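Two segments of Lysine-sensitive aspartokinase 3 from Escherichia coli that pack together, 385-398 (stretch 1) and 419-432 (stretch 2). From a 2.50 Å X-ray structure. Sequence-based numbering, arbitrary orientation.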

# COMPACT_ATOMS: atom_id res chain seq x y z
N GLY A 385 -12.00 -0.29 -16.10
CA GLY A 385 -11.35 -0.05 -17.37
C GLY A 385 -9.96 0.51 -17.20
O GLY A 385 -9.52 1.36 -17.96
N LEU A 386 -9.27 0.02 -16.17
CA LEU A 386 -7.91 0.45 -15.87
C LEU A 386 -7.00 -0.75 -16.15
O LEU A 386 -7.41 -1.89 -15.96
CB LEU A 386 -7.81 0.86 -14.40
CG LEU A 386 -8.44 2.20 -13.98
CD1 LEU A 386 -8.59 2.25 -12.47
CD2 LEU A 386 -7.56 3.35 -14.47
N ALA A 387 -5.78 -0.48 -16.58
CA ALA A 387 -4.81 -1.53 -16.89
C ALA A 387 -3.52 -1.39 -16.08
O ALA A 387 -2.98 -0.29 -15.93
CB ALA A 387 -4.50 -1.50 -18.39
N LEU A 388 -3.02 -2.51 -15.56
CA LEU A 388 -1.79 -2.49 -14.77
C LEU A 388 -0.55 -2.72 -15.62
O LEU A 388 -0.54 -3.61 -16.48
CB LEU A 388 -1.81 -3.58 -13.70
CG LEU A 388 -0.48 -3.74 -12.95
CD1 LEU A 388 -0.38 -2.66 -11.90
CD2 LEU A 388 -0.36 -5.09 -12.29
N VAL A 389 0.48 -1.92 -15.38
CA VAL A 389 1.75 -2.08 -16.09
C VAL A 389 2.83 -2.36 -15.05
O VAL A 389 3.01 -1.61 -14.09
CB VAL A 389 2.12 -0.81 -16.91
CG1 VAL A 389 3.53 -0.96 -17.48
CG2 VAL A 389 1.15 -0.64 -18.07
N ALA A 390 3.54 -3.46 -15.24
CA ALA A 390 4.59 -3.86 -14.31
C ALA A 390 5.96 -3.96 -14.96
O ALA A 390 6.08 -4.42 -16.09
CB ALA A 390 4.23 -5.20 -13.71
N LEU A 391 6.99 -3.52 -14.24
CA LEU A 391 8.36 -3.63 -14.74
C LEU A 391 9.07 -4.62 -13.85
O LEU A 391 9.16 -4.44 -12.64
CB LEU A 391 9.10 -2.31 -14.64
CG LEU A 391 10.62 -2.51 -14.77
CD1 LEU A 391 10.96 -2.98 -16.18
CD2 LEU A 391 11.35 -1.22 -14.46
N ILE A 392 9.58 -5.69 -14.43
CA ILE A 392 10.26 -6.67 -13.64
C ILE A 392 11.75 -6.65 -13.91
O ILE A 392 12.19 -6.53 -15.06
CB ILE A 392 9.70 -8.06 -13.90
CG1 ILE A 392 8.25 -8.08 -13.44
CG2 ILE A 392 10.54 -9.13 -13.18
CD1 ILE A 392 7.67 -9.44 -13.37
N GLY A 393 12.51 -6.76 -12.83
CA GLY A 393 13.95 -6.76 -12.93
C GLY A 393 14.54 -7.20 -11.61
O GLY A 393 13.99 -8.07 -10.93
N ASN A 394 15.65 -6.58 -11.24
CA ASN A 394 16.33 -6.96 -10.01
C ASN A 394 16.93 -5.77 -9.27
O ASN A 394 17.57 -4.90 -9.88
CB ASN A 394 17.40 -7.99 -10.36
CG ASN A 394 16.85 -9.10 -11.25
OD1 ASN A 394 16.20 -10.03 -10.77
ND2 ASN A 394 17.08 -8.99 -12.55
N ASP A 395 16.71 -5.72 -7.96
CA ASP A 395 17.23 -4.64 -7.13
C ASP A 395 16.83 -3.24 -7.60
O ASP A 395 17.63 -2.30 -7.53
CB ASP A 395 18.75 -4.74 -7.05
CG ASP A 395 19.21 -6.08 -6.53
OD1 ASP A 395 20.44 -6.29 -6.42
OD2 ASP A 395 18.35 -6.94 -6.24
N LEU A 396 15.59 -3.10 -8.07
CA LEU A 396 15.09 -1.82 -8.53
C LEU A 396 14.99 -0.83 -7.37
O LEU A 396 15.13 0.38 -7.55
CB LEU A 396 13.71 -1.99 -9.17
CG LEU A 396 13.60 -3.07 -10.25
CD1 LEU A 396 12.17 -3.17 -10.75
CD2 LEU A 396 14.54 -2.74 -11.38
N SER A 397 14.74 -1.37 -6.17
CA SER A 397 14.58 -0.56 -4.95
C SER A 397 15.87 0.08 -4.45
O SER A 397 15.86 1.23 -4.02
CB SER A 397 13.96 -1.40 -3.83
OG SER A 397 14.72 -2.57 -3.58
N LYS A 398 16.97 -0.66 -4.50
CA LYS A 398 18.25 -0.12 -4.04
C LYS A 398 19.16 0.28 -5.20
O LYS A 398 20.38 0.24 -5.08
CB LYS A 398 18.97 -1.14 -3.15
CG LYS A 398 18.26 -1.41 -1.83
CD LYS A 398 19.19 -2.09 -0.83
CE LYS A 398 18.56 -2.14 0.55
NZ LYS A 398 19.53 -2.59 1.60
N CYS A 419 2.58 1.67 -7.31
CA CYS A 419 2.83 0.85 -6.15
C CYS A 419 4.22 0.30 -6.34
O CYS A 419 4.47 -0.47 -7.27
CB CYS A 419 1.81 -0.28 -6.06
SG CYS A 419 1.99 -1.26 -4.59
N TYR A 420 5.12 0.72 -5.46
CA TYR A 420 6.52 0.31 -5.54
C TYR A 420 7.26 0.41 -4.22
O TYR A 420 7.06 1.36 -3.45
CB TYR A 420 7.22 1.17 -6.58
CG TYR A 420 8.73 1.08 -6.59
CD1 TYR A 420 9.38 -0.15 -6.72
CD2 TYR A 420 9.51 2.23 -6.49
CE1 TYR A 420 10.76 -0.23 -6.77
CE2 TYR A 420 10.89 2.16 -6.54
CZ TYR A 420 11.51 0.93 -6.68
OH TYR A 420 12.88 0.88 -6.74
N GLY A 421 8.12 -0.58 -3.97
CA GLY A 421 8.92 -0.60 -2.76
C GLY A 421 8.81 -1.87 -1.95
O GLY A 421 9.65 -2.15 -1.11
N ALA A 422 7.77 -2.65 -2.22
CA ALA A 422 7.55 -3.88 -1.50
C ALA A 422 8.38 -5.04 -2.05
O ALA A 422 8.61 -6.02 -1.35
CB ALA A 422 6.08 -4.24 -1.53
N SER A 423 8.82 -4.92 -3.29
CA SER A 423 9.63 -5.96 -3.90
C SER A 423 10.76 -5.39 -4.73
O SER A 423 10.59 -4.45 -5.50
CB SER A 423 8.75 -6.88 -4.76
OG SER A 423 9.53 -7.88 -5.37
N SER A 424 11.94 -5.97 -4.54
CA SER A 424 13.09 -5.49 -5.29
C SER A 424 13.07 -6.03 -6.71
O SER A 424 14.06 -5.94 -7.44
CB SER A 424 14.38 -5.91 -4.59
OG SER A 424 14.44 -7.31 -4.39
N HIS A 425 11.94 -6.61 -7.11
CA HIS A 425 11.81 -7.17 -8.45
C HIS A 425 10.85 -6.42 -9.35
O HIS A 425 10.97 -6.50 -10.57
CB HIS A 425 11.36 -8.63 -8.40
CG HIS A 425 12.45 -9.60 -8.06
ND1 HIS A 425 13.51 -9.86 -8.90
CD2 HIS A 425 12.61 -10.41 -6.99
CE1 HIS A 425 14.28 -10.79 -8.36
NE2 HIS A 425 13.75 -11.15 -7.20
N ASN A 426 9.91 -5.67 -8.78
CA ASN A 426 8.95 -4.97 -9.63
C ASN A 426 8.49 -3.58 -9.22
O ASN A 426 8.59 -3.17 -8.07
CB ASN A 426 7.69 -5.82 -9.78
CG ASN A 426 6.73 -5.60 -8.63
OD1 ASN A 426 6.21 -4.49 -8.44
ND2 ASN A 426 6.50 -6.65 -7.84
N LEU A 427 7.93 -2.89 -10.21
CA LEU A 427 7.38 -1.56 -10.04
C LEU A 427 6.14 -1.53 -10.93
O LEU A 427 6.25 -1.58 -12.16
CB LEU A 427 8.37 -0.50 -10.51
CG LEU A 427 7.91 0.95 -10.30
CD1 LEU A 427 9.13 1.84 -10.28
CD2 LEU A 427 6.93 1.38 -11.39
N CYS A 428 4.96 -1.44 -10.32
CA CYS A 428 3.74 -1.42 -11.12
C CYS A 428 3.00 -0.11 -11.04
O CYS A 428 3.25 0.71 -10.17
CB CYS A 428 2.80 -2.53 -10.66
SG CYS A 428 3.65 -4.05 -10.31
N PHE A 429 2.08 0.06 -11.97
CA PHE A 429 1.25 1.25 -11.98
C PHE A 429 0.07 1.09 -12.93
O PHE A 429 0.10 0.26 -13.84
CB PHE A 429 2.09 2.48 -12.33
CG PHE A 429 2.74 2.42 -13.67
CD1 PHE A 429 2.14 3.03 -14.77
CD2 PHE A 429 3.97 1.81 -13.83
CE1 PHE A 429 2.76 3.03 -16.02
CE2 PHE A 429 4.61 1.80 -15.08
CZ PHE A 429 4.00 2.42 -16.17
N LEU A 430 -0.97 1.87 -12.68
CA LEU A 430 -2.16 1.82 -13.50
C LEU A 430 -2.19 2.97 -14.49
O LEU A 430 -1.52 3.99 -14.29
CB LEU A 430 -3.43 1.87 -12.62
CG LEU A 430 -3.59 0.76 -11.57
CD1 LEU A 430 -4.98 0.87 -10.92
CD2 LEU A 430 -3.42 -0.61 -12.21
N VAL A 431 -2.95 2.79 -15.56
CA VAL A 431 -3.14 3.79 -16.61
C VAL A 431 -4.47 3.44 -17.26
O VAL A 431 -4.86 2.27 -17.30
CB VAL A 431 -2.02 3.75 -17.68
CG1 VAL A 431 -0.66 3.95 -17.03
CG2 VAL A 431 -2.05 2.44 -18.44
N PRO A 432 -5.21 4.44 -17.76
CA PRO A 432 -6.49 4.10 -18.39
C PRO A 432 -6.32 3.05 -19.49
O PRO A 432 -5.37 3.11 -20.28
CB PRO A 432 -6.97 5.46 -18.91
CG PRO A 432 -5.70 6.22 -19.12
CD PRO A 432 -4.90 5.87 -17.90

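The apolar centre of this contact is built on two neighbouring antiparallel strands, and the rule it follows is alternation: successive pairs send their side chains to opposite faces of the sheet. On one face Val-389 meets Phe-429. The CB of Val-389 sits 4.0 Å from the centroid of the Phe-429 ring, nearly along the ring normal, a CH-pi contact in which the branched carbon rests over the aromatic face, while Val-389 CG1 reaches Phe-429 CZ at 3.7 Å. Phe-429 has chi1 p, and the end of its side chain comes nearer the other strand than its CA-to-CB bond alone suggests. The pairs Ala-387 with Val-431 and Leu-391 with Leu-427 share this face.

The other face carries Leu-388, Ala-390 and Ile-392 against Leu-430, Cys-428 and Asn-426. Here Leu-388 works diagonally as well as directly: its CD1 lies 3.4 Å from Cys-428 CB and 3.7 Å from Leu-430 CD2. Two small side chains sit at the narrow pair of Ala-390 and Cys-428, whose CA atoms are 4.1 Å apart; Ala-390 CB touches Cys-428 SG at 3.6 Å.

The backbone holds this register with reciprocal hydrogen bonds at every second pair. Ala-387 N donates to Val-431 O (3.0 Å) and Val-431 N to Ala-387 O (3.1 Å). The same exchange links Val-389 with Phe-429, where Val-389 N to Phe-429 O is 2.7 Å, and Leu-391 with Leu-427, where Leu-391 N to Leu-427 O is 2.9 Å. Between these rungs, CA-H groups approach carbonyl oxygens, as with Cys-428 CA and Val-389 O at 3.1 Å, so the non-hydrogen-bonded pairs also make close backbone contact.

Past Ile-392 the ladder gives way to a polar edge. Gly-393 N donates to His-425 O at 2.7 Å, but the return bond comes from a side chain: His-425 ND1 donates to Gly-393 O, also at 2.7 Å, with the oxygen near the plane of the imidazole. A CB on Gly-393 would be crowded by Leu-396 CD2, so the bare backbone leaves room for that leucine. His-425 N is in turn held by Ser-423 OG within its own stretch, at 3.2 Å.

Leu-396 closes this end. Its N donates to Ser-424 O at 3.3 Å, and its CB points toward the other stretch, letting CD1 lie 3.5 Å from His-425 O and 3.9 Å from Asn-426 CA. Leu-396 CB also packs against Tyr-420 CE1 at 4.2 Å, and Ser-397 OG comes within 3.5 Å of Ser-424 CB.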